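Local coordinates for protein CG8862 (PDB 3ISM) that is endonuclease G, a magnesium-dependent mitochondrial nuclease of the DNA/RNA non-specific endonuclease family that probably cleaves both DNA and RNA, at residues L110-K113 with H114-T118; E167-G170 with K171-K175. One frame throughout, in Å; residues are numbered along the deposited sequence. Where two conformers were deposited one is given.

Contact 1 of 2, residues L110-K113 with H114-T118; sequences LHQK and HCDET
His111 CB makes a CH-pi contact over one face of the buried His114 ring, 4.1 Å from the centroid, at the start of the short helix 112-116. His111 is the N-cap of that helix, its ND1 accepting from Lys113 N at 3.3 Å. The His114 ring is pinned at both nitrogens: NE2 to Ser11 O, and ND1 to a water in the ring plane that also takes Leu110 N. On another flank, the aliphatic chain of Lys113 crosses the carboxylate of Glu117, with Lys113 CG 3.2 Å from Glu117 OE2; its ammonium stops beyond salt-bridge distance, while Ser37 OG bonds the same OE2. In the backbone, Asp116 N donates to Gln112 O at 2.8 Å. In the one conformer of Asp116 considered here, Gln112 NE2 also donates to Asp116 OD1 over 3.1 Å, in the amide plane but from above the carboxylate. Gln112 CG lies anti to its backbone N (chi1 -176°), and the bend at chi2 brings the amide back along the helix. Asp69 N holds Gln112 OE1, fixing which end of the amide faces Asp116. Were Gln112 cut back to an alanine, Asp69 N is likely to lose its acceptor and this conformer of Asp116 its amide partner. The side chain of buried Cys115 is about 7 Å from that of His101, the predicted proton acceptor. Thr118 OG1 and Thr118 N both donate to Cys115 O, the hydroxyl at 2.7 Å and in the carbonyl plane.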
loop_
_atom_site.group_PDB
_atom_site.type_symbol
_atom_site.label_atom_id
_atom_site.label_comp_id
_atom_site.label_asym_id
_atom_site.label_seq_id
_atom_site.Cartn_x
_atom_site.Cartn_y
_atom_site.Cartn_z
ATOM N N LEU B 110 29.207 -8.486 14.707
ATOM C CA LEU B 110 30.334 -7.716 15.218
ATOM C C LEU B 110 30.217 -7.487 16.726
ATOM O O LEU B 110 31.220 -7.470 17.439
ATOM C CB LEU B 110 30.453 -6.380 14.485
ATOM C CG LEU B 110 30.884 -6.448 13.017
ATOM C CD1 LEU B 110 30.778 -5.071 12.375
ATOM C CD2 LEU B 110 32.306 -7.033 12.893
ATOM N N HIS B 111 28.984 -7.315 17.203
ATOM C CA HIS B 111 28.743 -7.046 18.617
ATOM C C HIS B 111 27.343 -7.496 19.012
ATOM O O HIS B 111 26.434 -7.502 18.179
ATOM C CB HIS B 111 28.906 -5.552 18.915
ATOM C CG HIS B 111 29.081 -5.246 20.371
ATOM N ND1 HIS B 111 28.018 -4.977 21.211
ATOM C CD2 HIS B 111 30.196 -5.173 21.140
ATOM C CE1 HIS B 111 28.472 -4.748 22.431
ATOM N NE2 HIS B 111 29.789 -4.864 22.416
ATOM N N GLN B 112 27.185 -7.870 20.280
ATOM C CA GLN B 112 25.899 -8.277 20.849
ATOM C C GLN B 112 24.758 -7.326 20.488
ATOM O O GLN B 112 23.714 -7.763 20.007
ATOM C CB GLN B 112 26.008 -8.402 22.377
ATOM C CG GLN B 112 24.739 -8.906 23.051
ATOM C CD GLN B 112 24.376 -10.301 22.600
ATOM O OE1 GLN B 112 25.223 -11.182 22.562
ATOM N NE2 GLN B 112 23.120 -10.505 22.245
ATOM N N LYS B 113 24.975 -6.030 20.702
ATOM C CA LYS B 113 23.945 -5.009 20.459
ATOM C C LYS B 113 23.517 -4.890 18.989
ATOM O O LYS B 113 22.352 -4.592 18.694
ATOM C CB LYS B 113 24.393 -3.656 21.030
ATOM C CG LYS B 113 23.442 -2.514 20.729
ATOM C CD LYS B 113 23.189 -1.613 21.924
ATOM C CE LYS B 113 21.854 -0.866 21.723
ATOM N NZ LYS B 113 21.599 0.147 22.806
ATOM N N HIS B 114 24.451 -5.147 18.076
ATOM C CA HIS B 114 24.161 -5.143 16.638
ATOM C C HIS B 114 23.097 -6.186 16.320
ATOM O O HIS B 114 22.187 -5.937 15.530
ATOM C CB HIS B 114 25.431 -5.447 15.830
ATOM C CG HIS B 114 26.424 -4.326 15.808
ATOM N ND1 HIS B 114 27.546 -4.348 15.011
ATOM C CD2 HIS B 114 26.463 -3.150 16.477
ATOM C CE1 HIS B 114 28.242 -3.242 15.199
ATOM N NE2 HIS B 114 27.600 -2.495 16.076
ATOM N N CYS B 115 23.250 -7.351 16.948
ATOM C CA CYS B 115 22.343 -8.483 16.829
ATOM C C CYS B 115 21.033 -8.206 17.574
ATOM O O CYS B 115 19.945 -8.427 17.027
ATOM C CB CYS B 115 23.027 -9.740 17.392
ATOM S SG CYS B 115 22.108 -11.278 17.136
ATOM N N ASP B 116 21.150 -7.714 18.814
ATOM C CA ASP B 116 19.993 -7.320 19.638
ATOM C C ASP B 116 19.030 -6.432 18.870
ATOM O O ASP B 116 17.808 -6.618 18.919
ATOM C CB ASP B 116 20.443 -6.563 20.895
ATOM C CG ASP B 116 20.963 -7.480 21.985
ATOM O OD1 ASP B 116 20.591 -8.667 21.993
ATOM O OD2 ASP B 116 21.737 -7.007 22.849
ATOM N N GLU B 117 19.587 -5.450 18.168
ATOM C CA GLU B 117 18.782 -4.488 17.427
ATOM C C GLU B 117 17.966 -5.087 16.261
ATOM O O GLU B 117 17.007 -4.464 15.795
ATOM C CB GLU B 117 19.658 -3.327 16.934
ATOM C CG GLU B 117 20.163 -2.362 18.026
ATOM C CD GLU B 117 21.358 -1.529 17.547
ATOM O OE1 GLU B 117 21.631 -1.528 16.326
ATOM O OE2 GLU B 117 22.042 -0.893 18.380
ATOM N N THR B 118 18.325 -6.275 15.778
ATOM C CA THR B 118 17.508 -6.923 14.740
ATOM C C THR B 118 16.229 -7.527 15.327
ATOM O O THR B 118 15.327 -7.920 14.590
ATOM C CB THR B 118 18.280 -8.023 13.967
ATOM O OG1 THR B 118 18.560 -9.132 14.840
ATOM C CG2 THR B 118 19.595 -7.472 13.418
HETATM O O HOH W 1 27.458 -6.497 13.242
#

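Contact 2 of 2, residues E167-G170 with K171-K175; sequences EDDG and KSYVK
Asp169 uses both carboxylate oxygens to close the turn onto the strand that follows. OD2 takes the hydroxyl of Tyr173 at 2.5 Å from OH, on its syn side, while OD1 accepts from Lys171 N at 2.8 Å, met from above the carboxylate plane. With chi1 at 56°, CG sits between the backbone N and the carbonyl carbon, a torsion that brings the carboxylate to both donors. It meets the Tyr173 ring at the edge, carboxylate and ring only 21° apart. The bend is a type I beta turn, Glu167 to Gly170, in a beta hairpin: Gly170 N returns to Glu167 O, and Gly170 itself takes a positive phi (81°), which favours glycine. Glu167 N then bonds Lys171 O at 2.9 Å, nearly straight at the acceptor. The Glu167 side chain crosses the tyrosine at about a right angle, its CG 3.6 Å from Tyr173 CD1. His165 NE2 bonds Glu167 OE2, and Lys175 NZ of the second subunit forms a salt bridge with Glu167 OE1. That same lysine makes a cation-pi contact with Tyr173. The hairpin joins strand 165-166 to strand 172-179 in a small three-stranded antiparallel sheet, and residues 172-175 pair antiparallel with a strand of the second subunit, carrying the sheet across the dimer interface.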
loop_
_atom_site.group_PDB
_atom_site.type_symbol
_atom_site.label_atom_id
_atom_site.label_comp_id
_atom_site.label_asym_id
_atom_site.label_seq_id
_atom_site.Cartn_x
_atom_site.Cartn_y
_atom_site.Cartn_z
ATOM N N GLU B 167 -8.779 -12.410 -10.730
ATOM C CA GLU B 167 -9.964 -13.082 -10.203
ATOM C C GLU B 167 -10.969 -13.444 -11.302
ATOM O O GLU B 167 -10.755 -13.116 -12.470
ATOM C CB GLU B 167 -10.582 -12.276 -9.052
ATOM C CG GLU B 167 -9.653 -12.245 -7.841
ATOM C CD GLU B 167 -10.317 -11.857 -6.537
ATOM O OE1 GLU B 167 -11.511 -11.476 -6.547
ATOM O OE2 GLU B 167 -9.626 -11.924 -5.488
ATOM N N ASP B 168 -12.032 -14.162 -10.926
ATOM C CA ASP B 168 -13.047 -14.687 -11.859
ATOM C C ASP B 168 -13.739 -13.615 -12.710
ATOM O O ASP B 168 -14.244 -13.908 -13.796
ATOM C CB ASP B 168 -14.111 -15.497 -11.095
ATOM C CG ASP B 168 -13.628 -16.896 -10.697
ATOM O OD1 ASP B 168 -12.422 -17.197 -10.862
ATOM O OD2 ASP B 168 -14.461 -17.703 -10.218
ATOM N N ASP B 169 -13.773 -12.382 -12.205
ATOM C CA ASP B 169 -14.320 -11.253 -12.961
ATOM C C ASP B 169 -13.362 -10.722 -14.040
ATOM O O ASP B 169 -13.699 -9.794 -14.760
ATOM C CB ASP B 169 -14.731 -10.120 -12.013
ATOM C CG ASP B 169 -13.595 -9.662 -11.114
ATOM O OD1 ASP B 169 -12.426 -10.048 -11.368
ATOM O OD2 ASP B 169 -13.877 -8.910 -10.147
ATOM N N GLY B 170 -12.166 -11.300 -14.134
ATOM C CA GLY B 170 -11.148 -10.825 -15.071
ATOM C C GLY B 170 -10.368 -9.614 -14.586
ATOM O O GLY B 170 -9.455 -9.148 -15.265
ATOM N N LYS B 171 -10.718 -9.090 -13.416
ATOM C CA LYS B 171 -9.994 -7.954 -12.861
ATOM C C LYS B 171 -8.845 -8.445 -11.972
ATOM O O LYS B 171 -8.817 -9.620 -11.575
ATOM C CB LYS B 171 -10.957 -7.018 -12.117
ATOM C CG LYS B 171 -12.023 -6.388 -13.043
ATOM C CD LYS B 171 -13.005 -5.498 -12.280
ATOM C CE LYS B 171 -14.245 -5.150 -13.107
ATOM N NZ LYS B 171 -13.949 -4.442 -14.392
ATOM N N SER B 172 -7.890 -7.553 -11.692
ATOM C CA SER B 172 -6.737 -7.849 -10.843
ATOM C C SER B 172 -6.907 -7.170 -9.495
ATOM O O SER B 172 -7.449 -6.063 -9.410
ATOM C CB SER B 172 -5.421 -7.392 -11.490
ATOM O OG SER B 172 -5.060 -8.188 -12.609
ATOM N N TYR B 173 -6.452 -7.842 -8.445
ATOM C CA TYR B 173 -6.643 -7.398 -7.069
ATOM C C TYR B 173 -5.400 -7.697 -6.267
ATOM O O TYR B 173 -4.779 -8.731 -6.460
ATOM C CB TYR B 173 -7.806 -8.155 -6.400
ATOM C CG TYR B 173 -9.146 -7.886 -7.027
ATOM C CD1 TYR B 173 -9.619 -8.674 -8.074
ATOM C CD2 TYR B 173 -9.942 -6.832 -6.575
ATOM C CE1 TYR B 173 -10.864 -8.414 -8.658
ATOM C CE2 TYR B 173 -11.176 -6.567 -7.145
ATOM C CZ TYR B 173 -11.629 -7.349 -8.183
ATOM O OH TYR B 173 -12.868 -7.076 -8.733
ATOM N N VAL B 174 -5.047 -6.795 -5.370
ATOM C CA VAL B 174 -4.090 -7.105 -4.333
ATOM C C VAL B 174 -4.901 -7.524 -3.098
ATOM O O VAL B 174 -5.810 -6.797 -2.673
ATOM C CB VAL B 174 -3.217 -5.883 -3.985
ATOM C CG1 VAL B 174 -2.382 -6.130 -2.688
ATOM C CG2 VAL B 174 -2.314 -5.506 -5.175
ATOM N N LYS B 175 -4.588 -8.685 -2.525
ATOM C CA LYS B 175 -5.219 -9.061 -1.259
ATOM C C LYS B 175 -4.224 -9.634 -0.246
ATOM O O LYS B 175 -3.386 -10.461 -0.591
ATOM C CB LYS B 175 -6.360 -10.030 -1.509
ATOM C CG LYS B 175 -7.292 -10.222 -0.328
ATOM C CD LYS B 175 -8.236 -11.346 -0.612
ATOM C CE LYS B 175 -9.265 -11.478 0.480
ATOM N NZ LYS B 175 -10.139 -12.655 0.213
#

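In the fold
Contact 1 comes first along the chain and contact 2 follows, both inside the non-specific endonuclease region but on opposite sides of the chain's centre. Their centres are 43 Å apart and their nearest atoms about 24 Å, and they share no helix or sheet. Contact 1 is built on helix 112-116, in the chain segment that links strands 98-101 and 124-127 of the two-stranded sheet, with the Cys115 side chain about 12 Å from a bound magnesium ion. Contact 2 sits on a peripheral three-stranded sheet, reached only after helix 136-146 and strand 153-161 of the large mixed sheet. One thus belongs to the surroundings of the probable catalytic centre, the other to the subunit interface.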